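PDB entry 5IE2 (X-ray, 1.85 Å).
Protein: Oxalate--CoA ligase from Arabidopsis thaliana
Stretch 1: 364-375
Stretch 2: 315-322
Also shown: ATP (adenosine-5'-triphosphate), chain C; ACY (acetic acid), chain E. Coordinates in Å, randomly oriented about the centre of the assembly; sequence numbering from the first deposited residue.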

# COMPACT_ATOMS: atom_id res chain seq x y z
N CYS A 364 4.76 11.69 14.71
CA CYS A 364 5.37 12.60 13.71
C CYS A 364 6.64 11.97 13.16
O CYS A 364 7.36 11.30 13.91
CB CYS A 364 5.72 13.97 14.34
SG CYS A 364 4.20 14.70 15.08
N ILE A 365 6.91 12.20 11.88
CA ILE A 365 8.05 11.57 11.22
C ILE A 365 8.92 12.60 10.52
O ILE A 365 8.48 13.70 10.18
CB ILE A 365 7.60 10.51 10.18
CG1 ILE A 365 6.80 11.17 9.05
CG2 ILE A 365 6.73 9.47 10.93
CD1 ILE A 365 6.32 10.12 7.94
N ARG A 366 10.16 12.22 10.28
CA ARG A 366 11.04 13.07 9.52
C ARG A 366 12.05 12.24 8.81
O ARG A 366 12.79 11.48 9.44
CB ARG A 366 11.73 14.06 10.44
CG ARG A 366 12.76 14.89 9.63
CD ARG A 366 13.99 15.02 10.60
NE ARG A 366 13.95 16.31 11.10
CZ ARG A 366 14.68 16.92 12.06
NH1 ARG A 366 15.60 16.38 12.89
NH2 ARG A 366 14.38 18.19 12.19
N GLY A 367 12.15 12.44 7.50
CA GLY A 367 13.13 11.63 6.76
C GLY A 367 13.07 11.86 5.27
O GLY A 367 12.14 12.49 4.77
N PRO A 368 14.06 11.32 4.52
CA PRO A 368 14.10 11.62 3.10
C PRO A 368 13.03 10.87 2.28
O PRO A 368 12.89 11.15 1.09
CB PRO A 368 15.51 11.16 2.67
CG PRO A 368 15.90 10.09 3.66
CD PRO A 368 15.23 10.58 4.98
N ASN A 369 12.27 9.98 2.91
CA ASN A 369 11.14 9.30 2.26
C ASN A 369 9.87 10.14 2.29
O ASN A 369 8.87 9.79 1.67
CB ASN A 369 10.88 7.95 2.99
CG ASN A 369 10.68 8.16 4.51
OD1 ASN A 369 11.59 8.63 5.22
ND2 ASN A 369 9.48 7.87 4.99
N VAL A 370 9.87 11.21 3.10
CA VAL A 370 8.64 11.96 3.33
C VAL A 370 8.42 13.00 2.24
O VAL A 370 9.37 13.68 1.81
CB VAL A 370 8.68 12.63 4.73
CG1 VAL A 370 7.39 13.38 5.03
CG2 VAL A 370 8.97 11.54 5.81
N THR A 371 7.18 13.13 1.79
CA THR A 371 6.86 14.16 0.80
C THR A 371 7.30 15.55 1.28
O THR A 371 7.31 15.84 2.48
CB THR A 371 5.35 14.19 0.47
OG1 THR A 371 5.10 15.13 -0.57
CG2 THR A 371 4.47 14.55 1.69
N LYS A 372 7.68 16.40 0.33
CA LYS A 372 8.00 17.79 0.67
C LYS A 372 6.75 18.59 0.99
O LYS A 372 6.80 19.65 1.63
CB LYS A 372 8.74 18.46 -0.49
CG LYS A 372 10.11 17.87 -0.71
CD LYS A 372 10.93 18.11 0.60
CE LYS A 372 12.34 17.69 0.39
NZ LYS A 372 13.15 17.99 1.58
N GLY A 373 5.60 18.11 0.51
CA GLY A 373 4.37 18.83 0.76
C GLY A 373 3.25 18.48 -0.22
O GLY A 373 3.48 18.06 -1.35
N TYR A 374 2.02 18.66 0.24
CA TYR A 374 0.86 18.44 -0.62
C TYR A 374 0.85 19.41 -1.76
O TYR A 374 1.33 20.52 -1.61
CB TYR A 374 -0.44 18.59 0.18
CG TYR A 374 -0.58 17.59 1.31
CD1 TYR A 374 -0.83 16.23 1.04
CD2 TYR A 374 -0.54 18.02 2.63
CE1 TYR A 374 -0.96 15.31 2.11
CE2 TYR A 374 -0.69 17.11 3.69
CZ TYR A 374 -0.90 15.77 3.42
OH TYR A 374 -1.03 14.91 4.46
N LYS A 375 0.28 19.00 -2.89
CA LYS A 375 0.17 19.86 -4.06
C LYS A 375 -0.97 20.86 -3.88
O LYS A 375 -2.09 20.47 -3.57
CB LYS A 375 -0.07 19.01 -5.31
CG LYS A 375 -0.28 19.84 -6.56
CD LYS A 375 -0.60 18.96 -7.74
CE LYS A 375 -0.53 19.80 -9.00
NZ LYS A 375 -0.88 18.99 -10.17
PG ATP C . -6.67 9.72 3.88
O1G ATP C . -7.48 9.93 5.16
O2G ATP C . -7.33 10.30 2.67
O3G ATP C . -5.24 10.21 4.04
PB ATP C . -5.61 7.08 4.37
O1B ATP C . -6.26 5.72 4.50
O2B ATP C . -5.08 7.79 5.57
O3B ATP C . -6.59 8.12 3.56
PA ATP C . -3.18 5.85 3.23
O1A ATP C . -1.92 6.69 3.07
O2A ATP C . -3.53 4.84 2.21
O3A ATP C . -4.42 6.88 3.27
O5' ATP C . -3.18 5.22 4.71
C5' ATP C . -2.20 5.53 5.72
C4' ATP C . -2.90 5.33 7.08
O4' ATP C . -3.17 3.93 7.26
C3' ATP C . -2.01 5.64 8.24
O3' ATP C . -2.01 7.04 8.48
C2' ATP C . -2.65 4.86 9.37
O2' ATP C . -3.84 5.54 9.79
C1' ATP C . -3.11 3.63 8.65
N9 ATP C . -2.19 2.48 8.81
C8 ATP C . -1.19 2.09 8.02
N7 ATP C . -0.61 0.97 8.53
C5 ATP C . -1.30 0.65 9.68
C6 ATP C . -1.22 -0.42 10.69
N6 ATP C . -0.30 -1.43 10.56
N1 ATP C . -2.13 -0.37 11.70
C2 ATP C . -3.06 0.61 11.79
N3 ATP C . -3.18 1.63 10.90
C4 ATP C . -2.32 1.66 9.85
C ACY E . 0.33 2.11 3.13
O ACY E . 0.40 0.84 3.31
OXT ACY E . 1.29 2.83 2.73
CH3 ACY E . -0.96 2.80 3.47
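Stretch 2 (315-322) TEATHLMS

Two segments that do not pair as strands can be joined when backbone carbonyls accept most of the hydrogen bonds, and residues 315-322 of this oxalate--CoA ligase illustrate the point. The register runs antiparallel: Glu316 lies nearest Thr371, Ala317 nearest Val370 and, further on, Met321 nearest Ile365. The stretch opens with a 3-10 segment, Thr315-Glu316; the backbone N of Thr315 donates to O1A of ATP (2.9 Å), while Thr315 O accepts from Thr318 N (3.0 Å). Glu316 is then held at two points. Its O receives the amide N of Thr371 (2.8 Å, nearly linear), and its side chain reaches out so that OE2 accepts from Tyr374 OH (2.6 Å) at the edge of the ring. At Ala317 the chains come close, with CA 4.3 Å from Val370 CA; Ala317 O accepts from Asn369 ND2 (3.0 Å), and its CB packs on Ile365 CD1 (3.7 Å). Thr318, with both phi and psi near +50°, directs its CB toward the other stretch, and OG1 donates to Asn369 O (2.7 Å). Asn369 is thus gripped through side chain and backbone alike. The CA-to-CB bond of His319 points away from the other stretch, and ND1 donates to OXT of the bound acetic acid (2.7 Å). After strand residue Leu320 the chain turns a corner at Met321, whose SD meets Ile365 CD1 (3.6 Å), before Ser322 leaves the contact.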

# COMPACT_ATOMS: atom_id res chain seq x y z
N THR A 315 0.89 7.06 2.44
CA THR A 315 1.28 7.60 1.15
C THR A 315 2.30 8.74 1.33
O THR A 315 3.22 8.83 0.55
CB THR A 315 0.02 8.15 0.40
OG1 THR A 315 -0.92 7.09 0.24
CG2 THR A 315 0.39 8.66 -0.98
N GLU A 316 2.09 9.60 2.31
CA GLU A 316 2.98 10.76 2.51
C GLU A 316 4.42 10.42 2.93
O GLU A 316 5.33 11.26 2.83
CB GLU A 316 2.41 11.70 3.59
CG GLU A 316 1.16 12.45 3.19
CD GLU A 316 -0.12 11.69 3.62
OE1 GLU A 316 -0.11 10.44 3.62
OE2 GLU A 316 -1.12 12.37 3.97
N ALA A 317 4.61 9.20 3.42
CA ALA A 317 5.93 8.68 3.82
C ALA A 317 6.52 7.81 2.70
O ALA A 317 7.46 7.07 2.94
CB ALA A 317 5.76 7.82 5.14
N THR A 318 5.94 7.86 1.49
CA THR A 318 6.33 6.92 0.41
C THR A 318 6.26 5.47 1.00
O THR A 318 7.19 4.67 0.86
CB THR A 318 7.74 7.26 -0.20
OG1 THR A 318 7.73 8.66 -0.47
CG2 THR A 318 7.97 6.55 -1.56
N HIS A 319 5.14 5.18 1.64
CA HIS A 319 4.88 3.88 2.28
C HIS A 319 5.60 3.77 3.65
O HIS A 319 5.20 4.44 4.61
CB HIS A 319 5.23 2.70 1.31
CG HIS A 319 4.70 1.36 1.78
ND1 HIS A 319 3.38 1.16 2.15
CD2 HIS A 319 5.34 0.17 1.98
CE1 HIS A 319 3.23 -0.10 2.56
NE2 HIS A 319 4.40 -0.72 2.47
N LEU A 320 6.63 2.94 3.77
CA LEU A 320 7.10 2.46 5.07
C LEU A 320 7.54 3.58 6.07
O LEU A 320 8.38 4.45 5.74
CB LEU A 320 8.29 1.51 4.85
CG LEU A 320 8.93 0.96 6.14
CD1 LEU A 320 7.97 0.05 6.82
CD2 LEU A 320 10.23 0.22 5.73
N MET A 321 6.99 3.51 7.28
CA MET A 321 7.48 4.30 8.41
C MET A 321 8.14 3.38 9.47
O MET A 321 9.30 3.59 9.85
CB MET A 321 6.32 5.09 9.05
CG MET A 321 5.86 6.24 8.10
SD MET A 321 4.44 7.12 8.81
CE MET A 321 3.11 5.92 8.47
N SER A 322 7.39 2.36 9.92
CA SER A 322 7.96 1.47 10.93
C SER A 322 7.64 0.02 10.61
O SER A 322 6.66 -0.30 9.92
CB SER A 322 7.45 1.80 12.38
OG SER A 322 6.06 1.47 12.54